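Local coordinates for protein putative aminopeptidase (Leishmania major, PDB 5NTH) that probably acts as a manganese-dependent M17 leucyl aminopeptidase, removing amino acids from the N-terminal end of peptides, at residues L215-V220 and A521-Y526. Numbering follows the deposited sequence.
Sequences LCQRLV and AGATGY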
ATOM      1  N   LEU A 215     -35.695  17.948   4.288  1.00 23.26           N
ATOM      2  CA  LEU A 215     -34.948  18.511   5.408  1.00 24.02           C
ATOM      3  C   LEU A 215     -33.779  17.563   5.704  1.00 24.57           C
ATOM      4  O   LEU A 215     -32.659  17.976   5.972  1.00 24.70           O
ATOM      5  CB  LEU A 215     -35.813  18.667   6.646  1.00 23.93           C
ATOM      6  CG  LEU A 215     -35.065  19.110   7.888  1.00 24.18           C
ATOM      7  CD1 LEU A 215     -34.106  20.262   7.634  1.00 24.39           C
ATOM      8  CD2 LEU A 215     -36.033  19.502   8.972  1.00 24.53           C
ATOM      9  N   CYS A 216     -34.043  16.278   5.593  1.00 24.73           N
ATOM     10  CA  CYS A 216     -33.016  15.298   5.809  1.00 24.97           C
ATOM     11  C   CYS A 216     -31.879  15.430   4.799  1.00 24.82           C
ATOM     12  O   CYS A 216     -30.718  15.429   5.191  1.00 24.64           O
ATOM     13  CB  CYS A 216     -33.615  13.903   5.798  1.00 25.03           C
ATOM     14  SG  CYS A 216     -32.394  12.706   6.240  1.00 24.60           S
ATOM     15  N   GLN A 217     -32.196  15.571   3.521  1.00 24.97           N
ATOM     16  CA  GLN A 217     -31.155  15.800   2.518  1.00 25.72           C
ATOM     17  C   GLN A 217     -30.338  17.081   2.799  1.00 25.65           C
ATOM     18  O   GLN A 217     -29.152  17.110   2.520  1.00 26.41           O
ATOM     19  CB  GLN A 217     -31.731  15.878   1.115  1.00 26.37           C
ATOM     20  CG  GLN A 217     -32.405  14.617   0.611  1.00 26.89           C
ATOM     21  CD  GLN A 217     -32.990  14.809  -0.792  1.00 26.88           C
ATOM     22  OE1 GLN A 217     -33.916  15.576  -0.960  1.00 27.64           O
ATOM     23  NE2 GLN A 217     -32.441  14.120  -1.798  1.00 26.53           N
ATOM     24  N   ARG A 218     -30.965  18.108   3.376  1.00 24.92           N
ATOM     25  CA  ARG A 218     -30.300  19.360   3.665  1.00 24.35           C
ATOM     26  C   ARG A 218     -29.311  19.234   4.778  1.00 24.09           C
ATOM     27  O   ARG A 218     -28.175  19.613   4.637  1.00 25.02           O
ATOM     28  CB  ARG A 218     -31.313  20.420   4.045  1.00 24.84           C
ATOM     29  CG  ARG A 218     -30.693  21.788   4.291  1.00 25.58           C
ATOM     30  CD  ARG A 218     -31.704  22.900   4.146  1.00 25.80           C
ATOM     31  NE  ARG A 218     -31.134  24.229   4.380  1.00 26.14           N
ATOM     32  CZ  ARG A 218     -30.389  24.918   3.514  1.00 26.21           C
ATOM     33  NH1 ARG A 218     -30.048  24.424   2.320  1.00 26.20           N
ATOM     34  NH2 ARG A 218     -29.971  26.129   3.852  1.00 26.46           N
ATOM     35  N   LEU A 219     -29.755  18.714   5.906  1.00 24.18           N
ATOM     36  CA  LEU A 219     -28.875  18.505   7.056  1.00 23.80           C
ATOM     37  C   LEU A 219     -27.678  17.624   6.686  1.00 23.94           C
ATOM     38  O   LEU A 219     -26.541  17.979   6.968  1.00 24.53           O
ATOM     39  CB  LEU A 219     -29.663  17.925   8.212  1.00 23.18           C
ATOM     40  CG  LEU A 219     -30.776  18.812   8.779  1.00 22.93           C
ATOM     41  CD1 LEU A 219     -31.506  18.052   9.866  1.00 22.99           C
ATOM     42  CD2 LEU A 219     -30.279  20.146   9.316  1.00 22.64           C
ATOM     43  N   VAL A 220     -27.925  16.538   5.968  1.00 24.07           N
ATOM     44  CA  VAL A 220     -26.857  15.620   5.568  1.00 24.31           C
ATOM     45  C   VAL A 220     -25.859  16.302   4.651  1.00 24.55           C
ATOM     46  O   VAL A 220     -24.668  16.312   4.937  1.00 24.91           O
ATOM     47  CB  VAL A 220     -27.421  14.335   4.921  1.00 24.13           C
ATOM     48  CG1 VAL A 220     -26.338  13.512   4.266  1.00 23.92           C
ATOM     49  CG2 VAL A 220     -28.102  13.481   5.975  1.00 24.08           C
ATOM     50  N   ALA A 521     -25.481  12.510  -6.577  1.00 31.06           N
ATOM     51  CA  ALA A 521     -26.016  13.836  -6.374  1.00 30.00           C
ATOM     52  C   ALA A 521     -25.913  14.282  -4.926  1.00 29.59           C
ATOM     53  O   ALA A 521     -26.057  15.468  -4.671  1.00 30.59           O
ATOM     54  CB  ALA A 521     -27.463  13.877  -6.830  1.00 29.69           C
ATOM     55  N   GLY A 522     -25.688  13.354  -3.983  1.00 27.70           N
ATOM     56  CA  GLY A 522     -25.563  13.701  -2.576  1.00 26.09           C
ATOM     57  C   GLY A 522     -26.560  12.921  -1.760  1.00 25.57           C
ATOM     58  O   GLY A 522     -26.881  11.798  -2.086  1.00 25.43           O
ATOM     59  N   ALA A 523     -27.047  13.545  -0.700  1.00 25.46           N
ATOM     60  CA  ALA A 523     -27.876  12.903   0.319  1.00 25.69           C
ATOM     61  C   ALA A 523     -29.230  12.438  -0.229  1.00 25.87           C
ATOM     62  O   ALA A 523     -29.848  13.155  -0.993  1.00 27.67           O
ATOM     63  CB  ALA A 523     -28.091  13.881   1.464  1.00 25.73           C
ATOM     64  N   THR A 524     -29.671  11.247   0.159  1.00 25.63           N
ATOM     65  CA  THR A 524     -30.905  10.654  -0.341  1.00 25.71           C
ATOM     66  C   THR A 524     -32.116  10.877   0.538  1.00 25.79           C
ATOM     67  O   THR A 524     -33.233  10.685   0.086  1.00 26.45           O
ATOM     68  CB  THR A 524     -30.781   9.138  -0.579  1.00 25.52           C
ATOM     69  OG1 THR A 524     -30.518   8.458   0.652  1.00 25.66           O
ATOM     70  CG2 THR A 524     -29.684   8.855  -1.586  1.00 25.57           C
ATOM     71  N   GLY A 525     -31.906  11.266   1.786  1.00 26.23           N
ATOM     72  CA  GLY A 525     -32.992  11.351   2.764  1.00 26.68           C
ATOM     73  C   GLY A 525     -33.385  10.001   3.364  1.00 26.93           C
ATOM     74  O   GLY A 525     -34.340   9.921   4.151  1.00 27.69           O
ATOM     75  N   TYR A 526     -32.654   8.939   3.003  1.00 25.98           N
ATOM     76  CA  TYR A 526     -32.948   7.597   3.472  1.00 25.69           C
ATOM     77  C   TYR A 526     -33.181   7.563   4.967  1.00 26.46           C
ATOM     78  O   TYR A 526     -32.412   8.143   5.722  1.00 26.86           O
ATOM     79  CB  TYR A 526     -31.805   6.661   3.174  1.00 24.89           C
ATOM     80  CG  TYR A 526     -32.108   5.228   3.502  1.00 24.06           C
ATOM     81  CD1 TYR A 526     -32.249   4.785   4.833  1.00 23.80           C
ATOM     82  CD2 TYR A 526     -32.254   4.302   2.500  1.00 23.65           C
ATOM     83  CE1 TYR A 526     -32.531   3.462   5.134  1.00 22.99           C
ATOM     84  CE2 TYR A 526     -32.515   2.977   2.802  1.00 23.73           C
ATOM     85  CZ  TYR A 526     -32.646   2.570   4.117  1.00 23.17           C
ATOM     86  OH  TYR A 526     -32.949   1.265   4.362  1.00 23.52           O
TER
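Ala523 and Gln217 carry most of this buried contact. The Gln217 side chain runs beside the backbone of Ala523, and its amide NE2 donates to Ala523 O at 2.9 Å. The bond is moderately bent, with an N-H...O angle of 151°. The donor stands somewhat off the carbonyl plane of Ala523. Gln217 CG lies anti to its own carbonyl carbon (chi1 -63°), and the chain is extended beyond it. CG itself rests 3.6 Å from Gly525 N. The same NE2 also donates to Arg157 O, so one amide nitrogen ties the helix to two backbone carbonyls.

The methyl group of Ala523 points at the helix. It meets Val220 one turn further on, with Ala523 CB 3.3 Å from Val220 CG1. With CG1 anti to the Val220 backbone N, this branch is the one that reaches the methyl. The backbone N of Ala523 donates to Asp221 OD1, so the helix end grips this residue through a second polar link.

Both segments belong to the catalytic domain of the M17 family. Helix 203-221 here meets strand 522-523, one arm of a small two-stranded antiparallel hairpin with 518-519, and the turn after it. The Val220 side chain is about 8 Å from that of Asp321, a manganese ligand, and about 12 Å from a bound manganese ion. Val220 is therefore no metal ligand but lies near the metal site.

Gly525 comes close to the helix, its CA 4.8 Å from Gln217 CA. Its positive phi favours glycine. Cys216 SG lies 3.8 Å from Gly525 CA, and the Cys216 side chain also touches Ala326 and Cys330 of helix 323-341. Next to Gly525, Thr524 OG1 accepts from Tyr526 N in an ST turn and also hydrogen-bonds to Pro516 O.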